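Local coordinates for protein nitrite reductase (Hyphomicrobium denitrificans, PDB 2DV6) that probably reduces nitrite to nitric oxide with electrons delivered by a cytochrome c, relying on bound copper ions, at residues A[175-178]-A[182-185]; A[268-273]-A[311-316]. One frame throughout, in Å; residues are numbered along the deposited sequence.

Interaction 1. Residues A[175-178]-A[182-185]; sequences GQLD and TYTY
With CG beside its own backbone N (chi1 -70°), the ring of Y185 swings over the neighbouring strand onto G175, while L177, whose CG lies opposite its N (chi1 169°), extends one methyl branch, CD1, to the hydroxyl end of that ring. Ring carbon CD1 of Y185 comes to 3.7 Å from CA of G175; a CB on G175 would run into it. Further along, OH of Y185 lies 3.3 Å from CD1 of L177, the two side chains crossing at about a right angle, and is hydrogen-bonded to G330 O. The other branch of L177, CD2, packs on CB of Y183 at 4.0 Å. Beneath these side chains runs an antiparallel beta hairpin of a cupredoxin domain. G175 and Y183 form a hydrogen-bonded pair: G175 N gives a nearly straight bond to Y183 O (2.8 Å), and Y183 N returns one to G175 O (3.0 Å). Were Y185 cut back to an alanine, G330 O would probably lose its hydroxyl partner and G175 and L177 the ring packed on them. Beyond Q176, which faces T182 as a non-hydrogen-bonded pair, a classic beta bulge sets L177 and D178 against one residue of the returning strand.

Interaction 2. Residues A[268-273]-A[311-316]; sequences HITNGM and QEMDYE. With CU (copper (II) ion), chain G.
T270 and N271 meet M313 through its sulfur: T270 CG2 lies 4.2 Å from M313 SD, and N271 ND2 is slightly farther from the same atom at 4.4 Å. The touch is light and buried, with no hydrogen bond between the two segments. M313 reaches out with CG anti to its backbone N (chi1 -170°), and this torsion together with an extended chi2 (-179°) carries SD out toward T270 and N271; the bend at chi3 only turns the terminal methyl, CE, aside. On the other side, T270 OG1 is hydrogen-bonded to E298 O, and its methyl CG2 is the branch at the sulfur.

Behind these residues stands a type 1 copper centre of the cupredoxin fold. H268 ND1 binds the copper at 2.1 Å and M273 SD at 2.5 Å, and H219 and C260 complete the site. The two ligands of 268-273 are joined by a Schellman motif at the end of helix 265-270: M273 N bonds back to H268 O (3.1 Å) and G272 N to I269 O (3.0 Å). G272 takes a positive phi of 131°, where a CB would be jammed against the carbonyl O of N271.

Farther out on 311-316, D314 is the N-cap of helix 315-319, its OD1 accepting a bond from K317 N. The carboxylate of E312 reaches a neighbouring chain, where its two oxygens accept hydrogen bonds from the backbone N atoms of N92 and G93 of a second subunit.

In the fold
Following the chain from its N terminus, interaction 1 comes first and closes a tight hairpin, with just three residues between 175-178 and 182-185. Interaction 2 closes later, bringing the end of helix 265-270 against the approach to helix 315-319 across 37 residues that include strand 274-280 and strand 290-299. The loops follow in series, neither nested nor crossed. In space they touch, with centres about 11 Å apart: T182 O and Q311 N probably share a hydrogen bond at 2.8 Å, and Y185 CB packs near N271 O. The hairpin's returning strand thus lies against both segments of interaction 2, the copper-binding turn and 311-316.

Interaction 1. Residues A[175-178]-A[182-185]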
loop_
_atom_site.group_PDB
_atom_site.type_symbol
_atom_site.label_atom_id
_atom_site.label_comp_id
_atom_site.label_asym_id
_atom_site.label_seq_id
_atom_site.Cartn_x
_atom_site.Cartn_y
_atom_site.Cartn_z
ATOM N N GLY A 175 -24.066 23.929 -13.845
ATOM C CA GLY A 175 -23.468 24.749 -14.877
ATOM C C GLY A 175 -22.398 24.034 -15.686
ATOM O O GLY A 175 -21.792 23.033 -15.222
ATOM N N GLN A 176 -22.132 24.563 -16.887
ATOM C CA GLN A 176 -21.025 24.086 -17.697
ATOM C C GLN A 176 -19.690 24.616 -17.148
ATOM O O GLN A 176 -19.472 25.853 -17.077
ATOM C CB GLN A 176 -21.156 24.532 -19.154
ATOM C CG GLN A 176 -19.991 24.031 -20.035
ATOM C CD GLN A 176 -20.278 24.212 -21.512
ATOM O OE1 GLN A 176 -19.565 24.953 -22.207
ATOM N NE2 GLN A 176 -21.345 23.566 -21.995
ATOM N N LEU A 177 -18.794 23.683 -16.833
ATOM C CA LEU A 177 -17.477 24.030 -16.311
ATOM C C LEU A 177 -16.411 23.932 -17.440
ATOM O O LEU A 177 -15.420 24.658 -17.455
ATOM C CB LEU A 177 -17.122 23.080 -15.146
ATOM C CG LEU A 177 -15.660 23.085 -14.600
ATOM C CD1 LEU A 177 -15.244 24.516 -14.204
ATOM C CD2 LEU A 177 -15.562 22.169 -13.391
ATOM N N ASP A 178 -16.618 23.015 -18.375
ATOM C CA ASP A 178 -15.695 22.815 -19.496
ATOM C C ASP A 178 -16.482 21.966 -20.472
ATOM O O ASP A 178 -17.591 21.517 -20.163
ATOM C CB ASP A 178 -14.455 22.064 -19.009
ATOM C CG ASP A 178 -13.260 22.152 -19.969
ATOM O OD1 ASP A 178 -12.160 21.720 -19.523
ATOM O OD2 ASP A 178 -13.388 22.643 -21.133
ATOM N N THR A 182 -19.407 19.429 -15.951
ATOM C CA THR A 182 -20.420 20.206 -15.280
ATOM C C THR A 182 -20.114 20.228 -13.798
ATOM O O THR A 182 -19.328 19.413 -13.304
ATOM C CB THR A 182 -21.889 19.655 -15.512
ATOM O OG1 THR A 182 -21.983 18.316 -15.046
ATOM C CG2 THR A 182 -22.279 19.686 -17.013
ATOM N N TYR A 183 -20.744 21.161 -13.093
ATOM C CA TYR A 183 -20.414 21.432 -11.712
ATOM C C TYR A 183 -21.661 22.136 -11.163
ATOM O O TYR A 183 -22.326 22.824 -11.920
ATOM C CB TYR A 183 -19.147 22.316 -11.644
ATOM C CG TYR A 183 -18.663 22.648 -10.227
ATOM C CD1 TYR A 183 -17.923 21.727 -9.489
ATOM C CD2 TYR A 183 -18.911 23.903 -9.643
ATOM C CE1 TYR A 183 -17.502 22.012 -8.191
ATOM C CE2 TYR A 183 -18.459 24.206 -8.339
ATOM C CZ TYR A 183 -17.768 23.235 -7.626
ATOM O OH TYR A 183 -17.318 23.485 -6.347
ATOM N N THR A 184 -21.967 21.958 -9.866
ATOM C CA THR A 184 -22.988 22.760 -9.217
ATOM C C THR A 184 -22.491 24.143 -8.810
ATOM O O THR A 184 -21.769 24.295 -7.800
ATOM C CB THR A 184 -23.603 22.042 -7.984
ATOM O OG1 THR A 184 -24.122 20.774 -8.400
ATOM C CG2 THR A 184 -24.755 22.868 -7.409
ATOM N N TYR A 185 -22.914 25.161 -9.574
ATOM C CA TYR A 185 -22.549 26.504 -9.241
ATOM C C TYR A 185 -23.569 27.141 -8.283
ATOM O O TYR A 185 -24.749 26.794 -8.274
ATOM C CB TYR A 185 -22.404 27.376 -10.497
ATOM C CG TYR A 185 -21.212 27.080 -11.394
ATOM C CD1 TYR A 185 -21.217 26.001 -12.261
ATOM C CD2 TYR A 185 -20.109 27.939 -11.404
ATOM C CE1 TYR A 185 -20.141 25.758 -13.121
ATOM C CE2 TYR A 185 -19.021 27.711 -12.248
ATOM C CZ TYR A 185 -19.044 26.614 -13.094
ATOM O OH TYR A 185 -17.987 26.420 -13.956
#

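Interaction 2. Residues A[268-273]-A[311-316]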
loop_
_atom_site.group_PDB
_atom_site.type_symbol
_atom_site.label_atom_id
_atom_site.label_comp_id
_atom_site.label_asym_id
_atom_site.label_seq_id
_atom_site.Cartn_x
_atom_site.Cartn_y
_atom_site.Cartn_z
ATOM N N HIS A 268 -19.023 29.116 -0.513
ATOM C CA HIS A 268 -19.955 29.901 -1.322
ATOM C C HIS A 268 -19.217 30.673 -2.428
ATOM O O HIS A 268 -19.727 30.798 -3.544
ATOM C CB HIS A 268 -20.823 30.853 -0.439
ATOM C CG HIS A 268 -21.833 30.119 0.412
ATOM N ND1 HIS A 268 -23.185 30.146 0.153
ATOM C CD2 HIS A 268 -21.672 29.275 1.457
ATOM C CE1 HIS A 268 -23.823 29.371 1.009
ATOM N NE2 HIS A 268 -22.928 28.817 1.805
ATOM N N ILE A 269 -18.031 31.193 -2.109
ATOM C CA ILE A 269 -17.211 31.926 -3.079
ATOM C C ILE A 269 -16.672 31.009 -4.173
ATOM O O ILE A 269 -16.868 31.282 -5.378
ATOM C CB ILE A 269 -16.060 32.688 -2.409
ATOM C CG1 ILE A 269 -16.613 33.869 -1.639
ATOM C CG2 ILE A 269 -15.012 33.185 -3.452
ATOM C CD1 ILE A 269 -15.575 34.504 -0.711
ATOM N N THR A 270 -16.059 29.889 -3.797
ATOM C CA THR A 270 -15.543 29.008 -4.865
ATOM C C THR A 270 -16.682 28.567 -5.829
ATOM O O THR A 270 -16.458 28.458 -7.027
ATOM C CB THR A 270 -14.743 27.752 -4.346
ATOM O OG1 THR A 270 -14.254 27.010 -5.478
ATOM C CG2 THR A 270 -15.621 26.809 -3.537
ATOM N N ASN A 271 -17.885 28.325 -5.303
ATOM C CA ASN A 271 -18.997 27.872 -6.142
ATOM C C ASN A 271 -19.548 28.943 -7.107
ATOM O O ASN A 271 -20.394 28.642 -7.943
ATOM C CB ASN A 271 -20.151 27.321 -5.301
ATOM C CG ASN A 271 -19.823 26.012 -4.616
ATOM O OD1 ASN A 271 -20.430 25.669 -3.585
ATOM N ND2 ASN A 271 -18.890 25.261 -5.173
ATOM N N GLY A 272 -19.118 30.184 -6.941
ATOM C CA GLY A 272 -19.434 31.266 -7.884
ATOM C C GLY A 272 -19.974 32.584 -7.337
ATOM O O GLY A 272 -20.261 33.528 -8.117
ATOM N N MET A 273 -20.142 32.693 -6.016
ATOM C CA MET A 273 -20.864 33.874 -5.460
ATOM C C MET A 273 -19.970 35.073 -5.190
ATOM O O MET A 273 -19.637 35.395 -4.037
ATOM C CB MET A 273 -21.708 33.507 -4.233
ATOM C CG MET A 273 -22.568 32.306 -4.462
ATOM S SD MET A 273 -23.876 31.967 -3.292
ATOM C CE MET A 273 -24.978 33.350 -3.732
ATOM N N GLN A 311 -18.605 17.119 -11.964
ATOM C CA GLN A 311 -17.538 17.379 -11.011
ATOM C C GLN A 311 -18.126 17.713 -9.667
ATOM O O GLN A 311 -19.225 18.288 -9.588
ATOM C CB GLN A 311 -16.658 18.524 -11.488
ATOM C CG GLN A 311 -16.085 18.325 -12.846
ATOM C CD GLN A 311 -15.182 17.119 -12.940
ATOM O OE1 GLN A 311 -15.315 16.302 -13.868
ATOM N NE2 GLN A 311 -14.267 16.985 -11.999
ATOM N N GLU A 312 -17.392 17.368 -8.612
ATOM C CA GLU A 312 -17.831 17.633 -7.250
ATOM C C GLU A 312 -16.741 18.369 -6.496
ATOM O O GLU A 312 -15.560 18.252 -6.830
ATOM C CB GLU A 312 -18.161 16.317 -6.544
ATOM C CG GLU A 312 -19.136 15.480 -7.285
ATOM C CD GLU A 312 -19.661 14.320 -6.473
ATOM O OE1 GLU A 312 -20.631 14.519 -5.700
ATOM O OE2 GLU A 312 -19.096 13.207 -6.618
ATOM N N MET A 313 -17.134 19.124 -5.479
ATOM C CA MET A 313 -16.201 19.915 -4.697
ATOM C C MET A 313 -15.411 18.968 -3.812
ATOM O O MET A 313 -15.964 18.018 -3.258
ATOM C CB MET A 313 -16.943 20.913 -3.786
ATOM C CG MET A 313 -15.991 21.899 -3.159
ATOM S SD MET A 313 -16.765 23.079 -2.059
ATOM C CE MET A 313 -17.036 22.071 -0.595
ATOM N N ASP A 314 -14.129 19.247 -3.658
ATOM C CA ASP A 314 -13.287 18.480 -2.757
ATOM C C ASP A 314 -12.901 19.478 -1.646
ATOM O O ASP A 314 -12.150 20.437 -1.863
ATOM C CB ASP A 314 -12.074 17.954 -3.525
ATOM C CG ASP A 314 -11.124 17.135 -2.672
ATOM O OD1 ASP A 314 -10.912 17.475 -1.476
ATOM O OD2 ASP A 314 -10.553 16.161 -3.224
ATOM N N TYR A 315 -13.447 19.243 -0.461
ATOM C CA TYR A 315 -13.178 20.094 0.700
ATOM C C TYR A 315 -11.704 20.145 1.130
ATOM O O TYR A 315 -11.206 21.212 1.454
ATOM C CB TYR A 315 -14.086 19.683 1.868
ATOM C CG TYR A 315 -13.692 20.283 3.175
ATOM C CD1 TYR A 315 -14.107 21.558 3.544
ATOM C CD2 TYR A 315 -12.883 19.560 4.058
ATOM C CE1 TYR A 315 -13.706 22.102 4.798
ATOM C CE2 TYR A 315 -12.484 20.079 5.257
ATOM C CZ TYR A 315 -12.905 21.334 5.630
ATOM O OH TYR A 315 -12.464 21.782 6.855
ATOM N N GLU A 316 -11.015 19.003 1.128
ATOM C CA GLU A 316 -9.579 18.940 1.497
ATOM C C GLU A 316 -8.767 19.850 0.544
ATOM O O GLU A 316 -7.874 20.601 0.970
ATOM C CB GLU A 316 -9.076 17.488 1.433
ATOM C CG GLU A 316 -7.594 17.319 1.844
ATOM C CD GLU A 316 -6.578 17.651 0.732
ATOM O OE1 GLU A 316 -5.492 18.160 1.095
ATOM O OE2 GLU A 316 -6.846 17.419 -0.487
HETATM CU CU CU G . -24.132 31.785 -0.760
#